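Local structure of seryl-tRNA synthetase (Pyrococcus horikoshii, 2DQ0) at the interface of chains A and B. The protein catalyses the ATP-dependent attachment of serine to tRNA(Ser) as a homodimeric class II aminoacyl-tRNA synthetase, here bound to a seryl-adenylate analogue. Residues are numbered along the deposited sequence; one frame, centred on the assembly and turned at random. Chains: chain A/B, Seryl-tRNA synthetase.

Contact 1: the interface of chains A and B. Residues chain A 214-217; chain B 186-188.
A:Ile216 and B:Leu188 pair as an antiparallel beta bridge between the two subunits of this class II synthetase homodimer, joining strand 213-216 of chain A to strand 187-189 of chain B. Motif 1 of class II enzymes, a long helix followed by a strand, supplies dimer contacts, and helix 190-209 with strand 213-216 probably forms it here. The backbone bonds are reciprocal: A:Ile216 N donates to B:Leu188 O at 3.0 Å, and B:Leu188 N donates to A:Ile216 O at 2.9 Å. Both are nearly straight at the hydrogen, 160° and 167°, so one residue on each side has both its amide and its carbonyl engaged across the subunit boundary.

Apolar packing continues on the two sides of the bridge. A:Ile216 and B:Leu188 lie side by side and point the same way, their CB atoms 3.8 Å apart; further out, A:Ile216 CD1 comes within 4.2 Å of the branch methyl CD2 of B:Leu188.

B:Tyr187 belongs to a second apolar cluster. Its ring carbon CD2 meets the methyl CG2 of A:Val215 at 3.9 Å, the methyl lying in the ring plane at the edge. That methyl lies roughly anti to the backbone N of A:Val215 (chi1 28°), which turns it toward the tyrosine. A:Pro217 adds its CA at 3.9 Å from the same B:Tyr187 CD2, while its ring carbon CB lies 4.1 Å from B:Tyr187 CE2.

Contact 2: the interface of chains A and B. Residues chain A 180-181, 187; chain B 218, 220-222, 225, 256, 260.
With CG anti to its carbonyl carbon (chi1 -77°), A:Tyr187 sends its ring into chain B, and A:Ser181, its OG likewise opposite the carbonyl carbon (chi1 -48°), turns its hydroxyl toward strand 220-221. This patch of the synthetase dimer interface sets the end of helix 175-180 and the start of strand 187-189 against the partner subunit.

The tyrosine ring is sandwiched. B:Pro218 CD sits over its centre, 3.7 Å from the ring centroid, and B:Met260 CG covers the opposite face toward the rim; both are CH-pi contacts. The phenol OH donates to B:Pro256 O at 2.7 Å, approaching from above the carbonyl plane. Packing on both faces probably hinders ring flipping, while the hydrogen bond holds the phenol oxygen in place.

A:Ser181 OG donates to B:Met220 O at 2.7 Å, in the carbonyl plane. Two residues on, B:Arg222 N gives a nearly straight bond to A:Val180 O at 2.9 Å, which caps a carbonyl at the end of helix 175-180. A:Val180 and B:Val221 lie side by side, with B:Val225 crossing at about a right angle. The extended B:Arg222 chain lays one face of its guanidinium over A:Ser181, whose carbonyl carbon C is 3.7 Å from B:Arg222 NH2.

Contact 3: the interface of chains A and B. Residues chain A 188, 193, 196, 303; chain B 214-216, 278.
B:Ile216 reaches across the class II synthetase dimer interface to A:Leu188 through its backbone and to helix 190-209 of chain A through its side chain. The backbone bonds form an antiparallel bridge between strand 213-216 of chain B and strand 187-189 of chain A: A:Leu188 N donates to B:Ile216 O and B:Ile216 N to A:Leu188 O, both at 2.9 Å. Their CB atoms stand 4.0 Å apart.

Apolar contacts follow the isoleucine outward. Its CG1 lies anti to the carbonyl carbon (chi1 -74°), a setting that carries the ethyl branch alongside A:Val193, whose side chain points the opposite way. The methyl CG1 of A:Val193 is 3.7 Å from B:Ile216 CG1, while its other methyl, CG2, turns back toward the strand and meets B:Val215 CA at 3.8 Å. At the far end, the side chains of B:Ile216 and A:Asp196 meet at a slant, with B:Ile216 CD1 3.9 Å from A:Asp196 OD1 and 4.2 Å from the ring carbon CE1 of A:His303.

The polar pair behind that methyl belongs wholly to chain A. A:His303 ND1 donates at 3.1 Å to A:Asp196 OD2, the oxygen almost in the imidazole plane. An alanine in place of A:Asp196 would probably leave the A:His303 imidazole without its acceptor and freer to turn, and open a gap beside the isoleucine methyl. A:Asp196 OD2 is met on its syn side, with A:His303 ND1 31° out of the carboxylate plane.

Contact 1: the interface of chains A and B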
# COMPACT_ATOMS: atom_id res chain seq x y z
N PRO A 214 -0.79 -14.78 -13.62
CA PRO A 214 -0.32 -13.86 -12.59
C PRO A 214 -0.93 -12.47 -12.65
O PRO A 214 -1.15 -11.92 -13.73
CB PRO A 214 1.21 -13.86 -12.79
CG PRO A 214 1.35 -14.08 -14.25
CD PRO A 214 0.29 -15.14 -14.55
N VAL A 215 -1.18 -11.88 -11.50
CA VAL A 215 -1.74 -10.55 -11.48
C VAL A 215 -1.29 -9.66 -10.32
O VAL A 215 -1.04 -10.13 -9.22
CB VAL A 215 -3.28 -10.63 -11.53
CG1 VAL A 215 -3.74 -11.92 -10.93
CG2 VAL A 215 -3.92 -9.44 -10.83
N ILE A 216 -1.13 -8.38 -10.64
CA ILE A 216 -0.81 -7.35 -9.67
C ILE A 216 -2.11 -6.53 -9.66
O ILE A 216 -2.41 -5.79 -10.59
CB ILE A 216 0.36 -6.46 -10.11
CG1 ILE A 216 1.68 -7.24 -10.02
CG2 ILE A 216 0.39 -5.19 -9.25
CD1 ILE A 216 2.88 -6.50 -10.62
N PRO A 217 -2.92 -6.67 -8.61
CA PRO A 217 -4.19 -5.94 -8.50
C PRO A 217 -4.07 -4.54 -7.92
O PRO A 217 -2.98 -4.09 -7.59
CB PRO A 217 -4.97 -6.81 -7.55
CG PRO A 217 -3.86 -7.11 -6.52
CD PRO A 217 -2.71 -7.53 -7.43
N TYR B 186 -5.35 -0.18 -11.95
CA TYR B 186 -5.28 -1.20 -12.97
C TYR B 186 -4.96 -2.56 -12.42
O TYR B 186 -4.64 -2.68 -11.25
CB TYR B 186 -4.17 -0.86 -13.94
CG TYR B 186 -2.87 -0.68 -13.21
CD1 TYR B 186 -2.49 0.58 -12.75
CD2 TYR B 186 -2.07 -1.78 -12.87
CE1 TYR B 186 -1.36 0.74 -11.96
CE2 TYR B 186 -0.93 -1.62 -12.07
CZ TYR B 186 -0.59 -0.35 -11.61
OH TYR B 186 0.46 -0.14 -10.76
N TYR B 187 -5.07 -3.58 -13.27
CA TYR B 187 -4.66 -4.93 -12.91
C TYR B 187 -3.58 -5.18 -13.94
O TYR B 187 -3.81 -4.95 -15.12
CB TYR B 187 -5.74 -5.99 -13.10
CG TYR B 187 -6.86 -6.02 -12.09
CD1 TYR B 187 -7.90 -5.10 -12.16
CD2 TYR B 187 -6.92 -7.02 -11.11
CE1 TYR B 187 -8.97 -5.16 -11.29
CE2 TYR B 187 -8.01 -7.09 -10.22
CZ TYR B 187 -9.03 -6.15 -10.33
OH TYR B 187 -10.10 -6.16 -9.49
N LEU B 188 -2.42 -5.63 -13.50
CA LEU B 188 -1.32 -5.96 -14.40
C LEU B 188 -1.38 -7.50 -14.56
O LEU B 188 -1.69 -8.23 -13.62
CB LEU B 188 -0.00 -5.48 -13.80
CG LEU B 188 0.80 -4.38 -14.53
CD1 LEU B 188 -0.07 -3.27 -15.13
CD2 LEU B 188 1.79 -3.77 -13.56

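Contact 2: the interface of chains A and B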
# COMPACT_ATOMS: atom_id res chain seq x y z
N VAL A 180 8.90 6.24 13.06
CA VAL A 180 8.34 6.71 11.82
C VAL A 180 6.87 6.38 11.60
O VAL A 180 6.12 7.18 11.05
CB VAL A 180 9.18 6.15 10.63
CG1 VAL A 180 8.38 6.11 9.39
CG2 VAL A 180 10.42 7.01 10.43
N SER A 181 6.44 5.21 12.06
CA SER A 181 5.07 4.78 11.83
C SER A 181 4.29 4.27 13.04
O SER A 181 3.06 4.38 13.09
CB SER A 181 5.07 3.68 10.76
OG SER A 181 5.86 4.09 9.66
N TYR A 187 11.40 -1.77 9.13
CA TYR A 187 12.23 -1.51 7.95
C TYR A 187 12.88 -2.90 7.85
O TYR A 187 13.33 -3.45 8.86
CB TYR A 187 13.37 -0.49 8.16
CG TYR A 187 12.97 0.96 8.19
CD1 TYR A 187 12.49 1.55 9.37
CD2 TYR A 187 13.07 1.76 7.05
CE1 TYR A 187 12.12 2.87 9.41
CE2 TYR A 187 12.70 3.10 7.07
CZ TYR A 187 12.22 3.64 8.26
OH TYR A 187 11.86 4.96 8.33
N PRO B 218 8.37 1.21 5.76
CA PRO B 218 6.95 1.12 6.10
C PRO B 218 6.30 1.86 4.93
O PRO B 218 6.88 2.82 4.41
CB PRO B 218 6.87 1.91 7.40
CG PRO B 218 8.18 1.57 8.04
CD PRO B 218 9.14 1.77 6.89
N MET B 220 3.28 3.16 5.23
CA MET B 220 2.43 4.17 5.91
C MET B 220 3.28 4.85 6.97
O MET B 220 3.96 4.19 7.76
CB MET B 220 1.22 3.52 6.61
CG MET B 220 0.12 2.99 5.69
SD MET B 220 -0.96 1.81 6.54
CE MET B 220 -2.35 2.77 6.86
N VAL B 221 3.28 6.18 6.99
CA VAL B 221 4.08 6.90 7.99
C VAL B 221 3.27 7.96 8.73
O VAL B 221 2.20 8.36 8.28
CB VAL B 221 5.26 7.63 7.34
CG1 VAL B 221 6.24 6.64 6.77
CG2 VAL B 221 4.73 8.56 6.27
N ARG B 222 3.80 8.41 9.87
CA ARG B 222 3.16 9.45 10.65
C ARG B 222 3.25 10.78 9.90
O ARG B 222 4.10 10.96 9.01
CB ARG B 222 3.83 9.60 12.01
CG ARG B 222 3.63 8.43 12.93
CD ARG B 222 3.89 8.87 14.37
NE ARG B 222 3.41 7.91 15.35
CZ ARG B 222 4.14 6.92 15.85
NH1 ARG B 222 3.62 6.09 16.74
NH2 ARG B 222 5.41 6.79 15.47
N VAL B 225 6.79 12.64 9.39
CA VAL B 225 7.78 12.32 8.37
C VAL B 225 7.39 12.91 7.04
O VAL B 225 8.25 13.37 6.29
CB VAL B 225 8.11 10.77 8.27
CG1 VAL B 225 7.46 10.03 9.41
CG2 VAL B 225 7.77 10.23 6.90
N PRO B 256 9.91 7.60 3.87
CA PRO B 256 10.31 6.83 5.06
C PRO B 256 11.82 6.74 5.18
O PRO B 256 12.37 6.65 6.29
CB PRO B 256 9.65 5.46 4.84
CG PRO B 256 9.43 5.40 3.35
CD PRO B 256 9.03 6.80 3.00
N MET B 260 13.70 7.80 8.48
CA MET B 260 14.48 6.78 9.18
C MET B 260 15.46 7.29 10.24
O MET B 260 15.57 6.72 11.31
CB MET B 260 15.23 5.94 8.15
CG MET B 260 15.67 4.58 8.63
SD MET B 260 16.78 3.75 7.42
CE MET B 260 17.60 2.50 8.47

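Contact 3: the interface of chains A and B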
# COMPACT_ATOMS: atom_id res chain seq x y z
N LEU A 188 12.89 -3.47 6.66
CA LEU A 188 13.53 -4.75 6.44
C LEU A 188 14.83 -4.38 5.67
O LEU A 188 14.82 -3.49 4.79
CB LEU A 188 12.61 -5.63 5.61
CG LEU A 188 12.18 -7.00 6.12
CD1 LEU A 188 11.71 -6.96 7.58
CD2 LEU A 188 11.08 -7.47 5.20
N VAL A 193 15.76 -8.44 2.43
CA VAL A 193 14.96 -7.81 1.39
C VAL A 193 15.03 -8.69 0.15
O VAL A 193 14.02 -8.92 -0.51
CB VAL A 193 15.48 -6.38 1.04
CG1 VAL A 193 14.72 -5.83 -0.15
CG2 VAL A 193 15.28 -5.45 2.23
N ASP A 196 12.83 -11.76 0.69
CA ASP A 196 11.42 -11.43 0.58
C ASP A 196 11.05 -11.48 -0.90
O ASP A 196 10.12 -12.21 -1.28
CB ASP A 196 11.17 -10.04 1.16
CG ASP A 196 9.69 -9.65 1.16
OD1 ASP A 196 9.22 -9.14 2.19
OD2 ASP A 196 8.99 -9.82 0.15
N HIS A 303 3.89 -8.81 2.52
CA HIS A 303 3.74 -9.20 1.13
C HIS A 303 3.18 -10.62 1.05
O HIS A 303 3.57 -11.48 1.84
CB HIS A 303 5.09 -9.11 0.45
CG HIS A 303 5.62 -7.72 0.36
ND1 HIS A 303 6.97 -7.44 0.24
CD2 HIS A 303 4.98 -6.53 0.35
CE1 HIS A 303 7.13 -6.13 0.15
NE2 HIS A 303 5.94 -5.55 0.21
N PRO B 214 20.04 -2.34 0.80
CA PRO B 214 18.66 -2.50 0.33
C PRO B 214 17.66 -2.46 1.48
O PRO B 214 17.90 -3.07 2.53
CB PRO B 214 18.69 -3.85 -0.38
CG PRO B 214 19.69 -4.61 0.41
CD PRO B 214 20.79 -3.59 0.65
N VAL B 215 16.55 -1.75 1.29
CA VAL B 215 15.55 -1.63 2.34
C VAL B 215 14.11 -1.63 1.86
O VAL B 215 13.80 -1.13 0.78
CB VAL B 215 15.84 -0.34 3.22
CG1 VAL B 215 16.67 0.61 2.45
CG2 VAL B 215 14.54 0.33 3.68
N ILE B 216 13.24 -2.24 2.67
CA ILE B 216 11.80 -2.27 2.42
C ILE B 216 11.29 -1.51 3.63
O ILE B 216 11.33 -2.00 4.75
CB ILE B 216 11.22 -3.71 2.43
CG1 ILE B 216 11.61 -4.44 1.15
CG2 ILE B 216 9.69 -3.64 2.54
CD1 ILE B 216 11.21 -5.93 1.15
N VAL B 278 12.80 -0.13 -1.84
CA VAL B 278 11.82 -0.66 -2.80
C VAL B 278 10.48 -0.46 -2.13
O VAL B 278 10.37 -0.63 -0.92
CB VAL B 278 11.85 -2.18 -3.01
CG1 VAL B 278 11.23 -2.50 -4.34
CG2 VAL B 278 13.21 -2.74 -2.86

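Contacts 1 and 3 contain symmetry-related copies of the 188-216 beta bridge, with the chains exchanged, their C-alpha centres about 20 Å apart. Contact 3 adds helix 190-209 and strand 301-311 behind the equivalent isoleucine, B:Ile216. Contact 2 lies about 14 Å from contact 3 and about 26 Å from contact 1. It continues along the same pair of segments as contact 3, since A:Tyr187 precedes A:Leu188 and B:Pro218 follows shortly after B:Ile216. Repeated by symmetry, these patches join the two catalytic cores into the homodimer across which tRNA binds.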